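Local structure of catechol O-methyltransferase (Niastella koreensis, 7CVW) at residues Gln112-Lys117 against Leu122-Glu127. The protein catalyses the magnesium-dependent transfer of a methyl group from S-adenosyl-L-methionine to catechol-like compounds, giving meta- and para-methylated products in equal proportion. Residues are numbered along the deposited sequence; the frame is centred on the assembly and turned at random.
Sequences QIRTGK and LPQLVE. With SAH (S-adenosyl-L-homocysteine), chain E.
R114 carries the contact alone from the strand side, reaching L125 and Q124 on helix 118-128 with its guanidinium. CD2 of L125 lies over one face of that group, 3.4 Å from NH2 of R114. This methyl stands 3.3 Å above the guanidinium plane of R114, displaced from the centre of the group toward NH2. OE1 of Q124 lies close to the same plane, 3.3 Å from NH1 of R114; the N-H...O angle of 128° marks this hydrogen bond as weak. The guanidinium and amide planes are 32° apart, and the two side chains run past each other in opposite directions. Q124 has its chain stretched out past CG, which carries its amide out from the helix to the guanidinium edge. In R114 a bend at chi2, away from a staggered value, turns the chain so that its head group reaches helix 118-128. A second in-plane acceptor comes from its own strand: NE of R114 points almost straight (163°) at OE1 of Q112, but the 3.4 Å separation makes this bond weak too. The stronger polar partner is E128, which forms a salt bridge with NH2 of R114.

Strand 111-115 is an edge strand of the Rossmann-like methyltransferase sheet within this chain, bonded through its backbone to strand 84-89, and the contact ties it to the helix that follows. The connecting turn borders the cofactor: CA of K117, the N-cap residue, is 3.6 Å from N1 of S-adenosyl-L-homocysteine, whereas the R114 cluster takes no direct part in binding it. Chemically, two weak in-plane amide acceptors, a salt bridge to E128 and a methyl on one face should restrain the guanidinium's rotation, with E128 probably supplying most of the electrostatic hold and the two amides chiefly orienting the group.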
loop_
_atom_site.group_PDB
_atom_site.type_symbol
_atom_site.label_atom_id
_atom_site.label_comp_id
_atom_site.label_asym_id
_atom_site.label_seq_id
_atom_site.Cartn_x
_atom_site.Cartn_y
_atom_site.Cartn_z
ATOM N N GLN A 112 4.436 0.407 -24.533
ATOM C CA GLN A 112 4.950 1.416 -25.470
ATOM C C GLN A 112 5.930 2.308 -24.709
ATOM O O GLN A 112 5.513 2.966 -23.737
ATOM C CB GLN A 112 3.834 2.251 -26.071
ATOM C CG GLN A 112 4.394 3.257 -27.063
ATOM C CD GLN A 112 3.328 4.135 -27.660
ATOM O OE1 GLN A 112 2.559 4.792 -26.957
ATOM N NE2 GLN A 112 3.306 4.170 -28.984
ATOM N N ILE A 113 7.184 2.322 -25.136
ATOM C CA ILE A 113 8.213 3.222 -24.566
ATOM C C ILE A 113 8.250 4.462 -25.438
ATOM O O ILE A 113 8.465 4.314 -26.632
ATOM C CB ILE A 113 9.599 2.574 -24.484
ATOM C CG1 ILE A 113 9.543 1.283 -23.669
ATOM C CG2 ILE A 113 10.599 3.573 -23.926
ATOM C CD1 ILE A 113 10.764 0.415 -23.807
ATOM N N ARG A 114 8.056 5.638 -24.846
ATOM C CA ARG A 114 8.139 6.908 -25.597
ATOM C C ARG A 114 9.396 7.630 -25.140
ATOM O O ARG A 114 9.534 7.874 -23.908
ATOM C CB ARG A 114 6.899 7.747 -25.340
ATOM C CG ARG A 114 5.643 7.176 -25.966
ATOM C CD ARG A 114 4.958 8.378 -26.527
ATOM N NE ARG A 114 3.608 8.030 -26.722
ATOM C CZ ARG A 114 2.668 8.876 -27.062
ATOM N NH1 ARG A 114 2.907 10.166 -27.263
ATOM N NH2 ARG A 114 1.469 8.377 -27.201
ATOM N N THR A 115 10.311 7.915 -26.065
ATOM C CA THR A 115 11.660 8.441 -25.747
ATOM C C THR A 115 11.639 9.967 -25.847
ATOM O O THR A 115 11.752 10.518 -26.933
ATOM C CB THR A 115 12.733 7.838 -26.654
ATOM O OG1 THR A 115 12.608 6.406 -26.600
ATOM C CG2 THR A 115 14.117 8.299 -26.247
ATOM N N GLY A 116 11.565 10.637 -24.712
ATOM C CA GLY A 116 11.648 12.097 -24.641
ATOM C C GLY A 116 11.326 12.578 -23.254
ATOM O O GLY A 116 11.123 11.726 -22.382
ATOM N N LYS A 117 11.337 13.892 -23.059
ATOM C CA LYS A 117 11.040 14.483 -21.731
ATOM C C LYS A 117 9.567 14.273 -21.393
ATOM O O LYS A 117 8.658 14.584 -22.218
ATOM C CB LYS A 117 11.413 15.963 -21.698
ATOM C CG LYS A 117 12.902 16.220 -21.778
ATOM C CD LYS A 117 13.272 17.638 -21.525
ATOM C CE LYS A 117 14.777 17.790 -21.439
ATOM N NZ LYS A 117 15.162 19.149 -20.998
ATOM N N LEU A 122 3.697 14.462 -21.961
ATOM C CA LEU A 122 2.405 14.507 -21.238
ATOM C C LEU A 122 1.387 15.319 -22.039
ATOM O O LEU A 122 0.258 14.837 -22.221
ATOM C CB LEU A 122 2.643 15.024 -19.814
ATOM C CG LEU A 122 3.238 13.966 -18.879
ATOM C CD1 LEU A 122 3.848 14.582 -17.632
ATOM C CD2 LEU A 122 2.218 12.894 -18.508
ATOM N N PRO A 123 1.704 16.534 -22.559
ATOM C CA PRO A 123 0.708 17.260 -23.349
ATOM C C PRO A 123 0.367 16.564 -24.672
ATOM O O PRO A 123 -0.736 16.677 -25.144
ATOM C CB PRO A 123 1.303 18.658 -23.567
ATOM C CG PRO A 123 2.765 18.545 -23.221
ATOM C CD PRO A 123 2.859 17.385 -22.239
ATOM N N GLN A 124 1.276 15.761 -25.208
ATOM C CA GLN A 124 0.978 14.930 -26.398
ATOM C C GLN A 124 -0.107 13.914 -26.030
ATOM O O GLN A 124 -1.022 13.699 -26.830
ATOM C CB GLN A 124 2.202 14.165 -26.910
ATOM C CG GLN A 124 3.438 15.014 -27.174
ATOM C CD GLN A 124 4.629 14.180 -27.572
ATOM O OE1 GLN A 124 4.628 12.946 -27.468
ATOM N NE2 GLN A 124 5.673 14.864 -27.998
ATOM N N LEU A 125 0.009 13.261 -24.867
ATOM C CA LEU A 125 -0.957 12.218 -24.452
ATOM C C LEU A 125 -2.329 12.872 -24.266
ATOM O O LEU A 125 -3.331 12.233 -24.639
ATOM C CB LEU A 125 -0.457 11.572 -23.155
ATOM C CG LEU A 125 0.812 10.717 -23.289
ATOM C CD1 LEU A 125 1.340 10.281 -21.920
ATOM C CD2 LEU A 125 0.580 9.496 -24.146
ATOM N N VAL A 126 -2.362 14.116 -23.761
ATOM C CA VAL A 126 -3.640 14.882 -23.633
ATOM C C VAL A 126 -4.195 15.145 -25.041
ATOM O O VAL A 126 -5.389 14.812 -25.268
ATOM C CB VAL A 126 -3.469 16.162 -22.800
ATOM C CG1 VAL A 126 -4.724 17.031 -22.856
ATOM C CG2 VAL A 126 -3.143 15.803 -21.361
ATOM N N GLU A 127 -3.372 15.641 -25.970
ATOM C CA GLU A 127 -3.825 15.914 -27.363
ATOM C C GLU A 127 -4.342 14.626 -28.006
ATOM O O GLU A 127 -5.359 14.695 -28.736
ATOM C CB GLU A 127 -2.713 16.548 -28.195
ATOM C CG GLU A 127 -3.178 16.831 -29.607
ATOM C CD GLU A 127 -2.297 17.702 -30.475
ATOM O OE1 GLU A 127 -1.186 18.072 -30.032
ATOM O OE2 GLU A 127 -2.736 17.992 -31.624
HETATM N N SAH E . 10.770 3.341 -12.520
HETATM C CA SAH E . 12.119 2.791 -12.762
HETATM C CB SAH E . 13.200 3.777 -12.293
HETATM C CG SAH E . 13.155 5.110 -12.964
HETATM S SD SAH E . 14.760 5.916 -12.569
HETATM C C SAH E . 12.201 1.474 -11.988
HETATM O O SAH E . 12.622 0.527 -12.548
HETATM O OXT SAH E . 11.847 1.519 -10.860
HETATM C "C5'" SAH E . 14.459 7.575 -13.256
HETATM C "C4'" SAH E . 14.402 7.551 -14.759
HETATM O "O4'" SAH E . 13.845 8.807 -15.164
HETATM C "C3'" SAH E . 15.754 7.440 -15.498
HETATM O "O3'" SAH E . 15.766 6.396 -16.453
HETATM C "C2'" SAH E . 15.917 8.803 -16.176
HETATM O "O2'" SAH E . 16.626 8.758 -17.385
HETATM C "C1'" SAH E . 14.461 9.186 -16.360
HETATM N N9 SAH E . 14.226 10.594 -16.583
HETATM C C8 SAH E . 14.974 11.650 -16.153
HETATM N N7 SAH E . 14.513 12.801 -16.555
HETATM C C5 SAH E . 13.393 12.490 -17.298
HETATM C C6 SAH E . 12.451 13.277 -17.989
HETATM N N6 SAH E . 12.515 14.590 -18.070
HETATM N N1 SAH E . 11.466 12.642 -18.628
HETATM C C2 SAH E . 11.414 11.313 -18.555
HETATM N N3 SAH E . 12.245 10.477 -17.958
HETATM C C4 SAH E . 13.208 11.128 -17.315
#